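Local coordinates for protein metal-independent carbonic anhydrase (Nostoc sp. PCC 7120 = FACHB-418, PDB 7C5W) that catalyses the hydration of carbon dioxide to bicarbonate without any metal cofactor, working as a homotetramer built from two dimers, at residues 132-137 and 152-157. Sequence-based numbering, arbitrary orientation.
Sequences TATTMG and DKTWQF
Ala133 and Phe157, Thr135 and Trp155, and Gly137 and Lys153 pair across this part of the antiparallel hairpin, each couple closed by two backbone hydrogen bonds. The straightest runs from Lys153 N to Gly137 O, 2.8 Å at 173°. Trp155 lies between Lys153 CD over one face and Phe157 CZ over the other, both toward the rim, while Thr135 OG1 sits in plane at its edge, 3.7 Å from Trp155 CE3. A water links Thr135 OG1 (2.9 Å) to Lys153 O, donating to the carbonyl at 2.6 Å.

The face of Thr134, Met136, Thr154 and Gln156 meets the second subunit. Thr134 CG2 touches Thr154 CG2 at 3.9 Å. Gln156, with CG anti to the backbone N (chi1 -170°), passes CG by Thr134 OG1 at 3.6 Å, yet its NE2 bonds Thr134 OG1 of the second subunit, and Thr134 OG1 here bonds Gln156 OE1 of the second subunit. An alanine at Gln156 would probably leave both threonine hydroxyls without these amide partners. The hairpin thus turns a largely polar face, Met136 its apolar member, to the second subunit, where Thr154 OG1 bonds His171 ND1, and sets Thr135, Trp155 and Phe157 under helix 26-50; Lys153, its NZ bonded to Ser172 OG, brings its side chain about 4 Å from that of bicarbonate-binding Thr79.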
loop_
_atom_site.group_PDB
_atom_site.type_symbol
_atom_site.label_atom_id
_atom_site.label_comp_id
_atom_site.label_asym_id
_atom_site.label_seq_id
_atom_site.Cartn_x
_atom_site.Cartn_y
_atom_site.Cartn_z
ATOM N N THR A 132 -2.547 0.276 -5.858
ATOM C CA THR A 132 -2.991 -0.606 -6.965
ATOM C C THR A 132 -4.508 -0.749 -6.911
ATOM O O THR A 132 -5.120 -0.348 -5.905
ATOM C CB THR A 132 -2.305 -1.977 -6.934
ATOM O OG1 THR A 132 -2.932 -2.774 -5.933
ATOM C CG2 THR A 132 -0.819 -1.890 -6.670
ATOM N N ALA A 133 -5.074 -1.289 -7.983
ATOM C CA ALA A 133 -6.519 -1.524 -8.164
ATOM C C ALA A 133 -6.698 -2.719 -9.107
ATOM O O ALA A 133 -6.065 -2.735 -10.180
ATOM C CB ALA A 133 -7.176 -0.271 -8.689
ATOM N N THR A 134 -7.487 -3.704 -8.684
ATOM C CA THR A 134 -7.808 -4.921 -9.464
ATOM C C THR A 134 -9.257 -4.799 -9.940
ATOM O O THR A 134 -10.085 -4.324 -9.154
ATOM C CB THR A 134 -7.525 -6.168 -8.623
ATOM O OG1 THR A 134 -6.224 -6.009 -8.065
ATOM C CG2 THR A 134 -7.568 -7.454 -9.414
ATOM N N THR A 135 -9.528 -5.155 -11.197
ATOM C CA THR A 135 -10.898 -5.272 -11.763
ATOM C C THR A 135 -11.088 -6.712 -12.237
ATOM O O THR A 135 -10.101 -7.313 -12.688
ATOM C CB THR A 135 -11.148 -4.281 -12.908
ATOM O OG1 THR A 135 -10.406 -4.680 -14.067
ATOM C CG2 THR A 135 -10.801 -2.859 -12.523
ATOM N N MET A 136 -12.294 -7.255 -12.073
ATOM C CA MET A 136 -12.693 -8.566 -12.638
ATOM C C MET A 136 -14.073 -8.395 -13.258
ATOM O O MET A 136 -14.909 -7.675 -12.669
ATOM C CB MET A 136 -12.735 -9.678 -11.585
ATOM C CG MET A 136 -13.188 -11.008 -12.147
ATOM S SD MET A 136 -13.039 -12.386 -10.970
ATOM C CE MET A 136 -11.290 -12.737 -11.115
ATOM N N GLY A 137 -14.281 -9.022 -14.411
ATOM C CA GLY A 137 -15.573 -9.011 -15.113
ATOM C C GLY A 137 -15.442 -9.497 -16.541
ATOM O O GLY A 137 -14.475 -10.220 -16.854
ATOM N N ASP A 152 -13.598 -13.446 -19.937
ATOM C CA ASP A 152 -13.509 -13.174 -18.481
ATOM C C ASP A 152 -12.132 -12.565 -18.210
ATOM O O ASP A 152 -11.140 -13.288 -18.445
ATOM C CB ASP A 152 -13.686 -14.464 -17.686
ATOM C CG ASP A 152 -14.932 -15.255 -18.054
ATOM O OD1 ASP A 152 -15.963 -14.617 -18.379
ATOM O OD2 ASP A 152 -14.870 -16.504 -17.973
ATOM N N LYS A 153 -12.063 -11.303 -17.750
ATOM C CA LYS A 153 -10.786 -10.548 -17.648
ATOM C C LYS A 153 -10.543 -9.997 -16.240
ATOM O O LYS A 153 -11.422 -9.271 -15.709
ATOM C CB LYS A 153 -10.745 -9.371 -18.623
ATOM C CG LYS A 153 -9.334 -8.858 -18.896
ATOM C CD LYS A 153 -9.268 -7.810 -19.956
ATOM C CE LYS A 153 -9.667 -8.312 -21.327
ATOM N NZ LYS A 153 -8.603 -9.144 -21.938
ATOM N N THR A 154 -9.341 -10.264 -15.712
ATOM C CA THR A 154 -8.773 -9.621 -14.501
ATOM C C THR A 154 -7.617 -8.700 -14.903
ATOM O O THR A 154 -6.710 -9.192 -15.572
ATOM C CB THR A 154 -8.291 -10.669 -13.498
ATOM O OG1 THR A 154 -9.439 -11.445 -13.174
ATOM C CG2 THR A 154 -7.679 -10.064 -12.255
ATOM N N TRP A 155 -7.674 -7.420 -14.519
ATOM C CA TRP A 155 -6.560 -6.433 -14.622
ATOM C C TRP A 155 -6.088 -6.035 -13.219
ATOM O O TRP A 155 -6.935 -5.956 -12.304
ATOM C CB TRP A 155 -7.002 -5.168 -15.351
ATOM C CG TRP A 155 -6.913 -5.210 -16.841
ATOM C CD1 TRP A 155 -5.829 -5.532 -17.599
ATOM C CD2 TRP A 155 -7.949 -4.828 -17.757
ATOM N NE1 TRP A 155 -6.130 -5.399 -18.926
ATOM C CE2 TRP A 155 -7.421 -4.971 -19.054
ATOM C CE3 TRP A 155 -9.266 -4.379 -17.605
ATOM C CZ2 TRP A 155 -8.173 -4.697 -20.195
ATOM C CZ3 TRP A 155 -10.005 -4.102 -18.733
ATOM C CH2 TRP A 155 -9.463 -4.260 -20.009
ATOM N N GLN A 156 -4.800 -5.735 -13.061
ATOM C CA GLN A 156 -4.297 -4.992 -11.876
ATOM C C GLN A 156 -3.507 -3.781 -12.373
ATOM O O GLN A 156 -2.602 -3.972 -13.176
ATOM C CB GLN A 156 -3.443 -5.878 -10.972
ATOM C CG GLN A 156 -3.104 -5.225 -9.636
ATOM C CD GLN A 156 -2.233 -6.100 -8.767
ATOM O OE1 GLN A 156 -1.880 -5.746 -7.646
ATOM N NE2 GLN A 156 -1.862 -7.256 -9.277
ATOM N N PHE A 157 -3.889 -2.586 -11.936
ATOM C CA PHE A 157 -3.224 -1.312 -12.282
ATOM C C PHE A 157 -2.365 -0.854 -11.106
ATOM O O PHE A 157 -2.846 -0.882 -9.958
ATOM C CB PHE A 157 -4.269 -0.262 -12.650
ATOM C CG PHE A 157 -5.088 -0.644 -13.857
ATOM C CD1 PHE A 157 -4.608 -0.418 -15.140
ATOM C CD2 PHE A 157 -6.319 -1.267 -13.706
ATOM C CE1 PHE A 157 -5.358 -0.785 -16.247
ATOM C CE2 PHE A 157 -7.068 -1.624 -14.815
ATOM C CZ PHE A 157 -6.584 -1.388 -16.081
HETATM O O HOH W 1 -11.770 -6.681 -15.678
#